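Local atomic coordinates of putative phosphatase/phosphodiesterase MPN_349 (Mycoplasma pneumoniae M129, PDB entry 1T71), a protein that binds two iron ions and probably hydrolyses phosphate esters, perhaps 2',3'-cyclic nucleotides. Residues A[23-26]-A[27-30]. Numbering follows the deposited sequence.
Sequences KNNL and AQLK
With CG beside the backbone N in both residues (chi1 -65° in Asn25, -53° in Gln28), the two side-chain amides come close beside the first turn of helix 26-33. The Gln28 chain runs extended beyond CG, which carries NE2 to 3.3 Å from OD1 of Asn25, the two amide planes standing almost perpendicular. Asn25 occupies the N-cap position, yet its side chain makes no capping bond: ND2 reaches back to the carbonyl of Ile21 in the preceding helix 15-23, a link that an amide, with its N-H donors, is suited to make. The main-chain O of Asn25 begins the helical pattern, accepting Leu29 N at 2.9 Å. One step on, Leu26 O receives Lys30 N at 2.7 Å. Leu29 sets CG 3.3 Å from Asn25 O; buried against Ile263 of strand 259-267, it suits its place as a branched aliphatic side chain, while Asn25 touches Ile265. Leu26, likewise buried and nonpolar, has CD1 4.2 Å from CB of Lys30, whereas Gln28 and Lys30, more polar, suit exposed positions. The main-chain bonds thus start the second helix, and the ND2 bond of Asn25 ties its N-cap residue to the first.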
ATOM      1  N   LYS A  23       9.352 -11.095   5.235  1.00 30.81           N
ATOM      2  CA  LYS A  23       9.827 -12.449   4.982  1.00 34.11           C
ATOM      3  C   LYS A  23       9.783 -13.270   6.269  1.00 33.55           C
ATOM      4  O   LYS A  23       9.416 -14.437   6.254  1.00 35.51           O
ATOM      5  CB  LYS A  23      11.260 -12.418   4.435  1.00 39.14           C
ATOM      6  CG  LYS A  23      11.807 -13.784   4.052  1.00 43.33           C
ATOM      7  CD  LYS A  23      10.829 -14.510   3.140  1.00 48.95           C
ATOM      8  CE  LYS A  23      11.341 -15.879   2.710  1.00 51.09           C
ATOM      9  NZ  LYS A  23      12.568 -15.769   1.877  1.00 54.04           N
ATOM     10  N   ASN A  24      10.146 -12.644   7.382  1.00 34.60           N
ATOM     11  CA  ASN A  24      10.168 -13.316   8.679  1.00 34.86           C
ATOM     12  C   ASN A  24       8.818 -13.466   9.382  1.00 34.25           C
ATOM     13  O   ASN A  24       8.768 -14.042  10.468  1.00 34.67           O
ATOM     14  CB  ASN A  24      11.110 -12.574   9.632  1.00 39.26           C
ATOM     15  CG  ASN A  24      12.552 -12.589   9.168  1.00 42.42           C
ATOM     16  OD1 ASN A  24      13.394 -11.895   9.736  1.00 47.22           O
ATOM     17  ND2 ASN A  24      12.847 -13.383   8.143  1.00 42.51           N
ATOM     18  N   ASN A  25       7.733 -12.963   8.795  1.00 30.09           N
ATOM     19  CA  ASN A  25       6.435 -13.057   9.468  1.00 29.63           C
ATOM     20  C   ASN A  25       5.225 -13.424   8.618  1.00 29.01           C
ATOM     21  O   ASN A  25       4.197 -13.836   9.153  1.00 29.26           O
ATOM     22  CB  ASN A  25       6.133 -11.732  10.182  1.00 31.89           C
ATOM     23  CG  ASN A  25       7.103 -11.438  11.308  1.00 31.31           C
ATOM     24  OD1 ASN A  25       6.985 -11.984  12.401  1.00 33.38           O
ATOM     25  ND2 ASN A  25       8.074 -10.577  11.041  1.00 31.99           N
ATOM     26  N   LEU A  26       5.332 -13.284   7.303  1.00 30.47           N
ATOM     27  CA  LEU A  26       4.194 -13.560   6.436  1.00 31.76           C
ATOM     28  C   LEU A  26       3.603 -14.963   6.593  1.00 32.22           C
ATOM     29  O   LEU A  26       2.380 -15.124   6.644  1.00 31.69           O
ATOM     30  CB  LEU A  26       4.579 -13.284   4.975  1.00 38.44           C
ATOM     31  CG  LEU A  26       3.449 -13.095   3.957  1.00 39.36           C
ATOM     32  CD1 LEU A  26       2.885 -14.438   3.557  1.00 43.33           C
ATOM     33  CD2 LEU A  26       2.362 -12.212   4.554  1.00 38.83           C
ATOM     34  N   ALA A  27       4.459 -15.976   6.677  1.00 30.06           N
ATOM     35  CA  ALA A  27       3.978 -17.347   6.833  1.00 29.78           C
ATOM     36  C   ALA A  27       3.153 -17.461   8.106  1.00 29.65           C
ATOM     37  O   ALA A  27       2.030 -17.959   8.087  1.00 29.51           O
ATOM     38  CB  ALA A  27       5.156 -18.321   6.885  1.00 27.69           C
ATOM     39  N   GLN A  28       3.717 -16.992   9.214  1.00 30.65           N
ATOM     40  CA  GLN A  28       3.040 -17.041  10.506  1.00 32.54           C
ATOM     41  C   GLN A  28       1.688 -16.340  10.450  1.00 31.96           C
ATOM     42  O   GLN A  28       0.683 -16.867  10.925  1.00 32.82           O
ATOM     43  CB  GLN A  28       3.911 -16.376  11.568  1.00 65.59           C
ATOM     44  CG  GLN A  28       5.329 -16.928  11.641  1.00 72.04           C
ATOM     45  CD  GLN A  28       6.259 -16.060  12.476  1.00 76.46           C
ATOM     46  OE1 GLN A  28       7.439 -16.382  12.647  1.00 77.36           O
ATOM     47  NE2 GLN A  28       5.733 -14.949  12.998  1.00 77.76           N
ATOM     48  N   LEU A  29       1.679 -15.141   9.878  1.00 29.24           N
ATOM     49  CA  LEU A  29       0.466 -14.347   9.753  1.00 29.56           C
ATOM     50  C   LEU A  29      -0.531 -15.033   8.831  1.00 30.53           C
ATOM     51  O   LEU A  29      -1.721 -15.125   9.143  1.00 29.51           O
ATOM     52  CB  LEU A  29       0.807 -12.950   9.218  1.00 31.83           C
ATOM     53  CG  LEU A  29       1.601 -12.042  10.168  1.00 32.61           C
ATOM     54  CD1 LEU A  29       2.120 -10.817   9.424  1.00 31.06           C
ATOM     55  CD2 LEU A  29       0.711 -11.624  11.330  1.00 30.89           C
ATOM     56  N   LYS A  30      -0.046 -15.513   7.693  1.00 36.19           N
ATOM     57  CA  LYS A  30      -0.909 -16.191   6.735  1.00 38.65           C
ATOM     58  C   LYS A  30      -1.573 -17.380   7.428  1.00 39.18           C
ATOM     59  O   LYS A  30      -2.749 -17.672   7.210  1.00 37.90           O
ATOM     60  CB  LYS A  30      -0.090 -16.659   5.527  1.00 54.33           C
ATOM     61  CG  LYS A  30      -0.930 -17.174   4.370  1.00 58.45           C
ATOM     62  CD  LYS A  30      -0.086 -17.476   3.136  1.00 61.90           C
ATOM     63  CE  LYS A  30       0.823 -18.672   3.364  1.00 65.11           C
ATOM     64  NZ  LYS A  30       0.037 -19.911   3.671  1.00 67.45           N
TER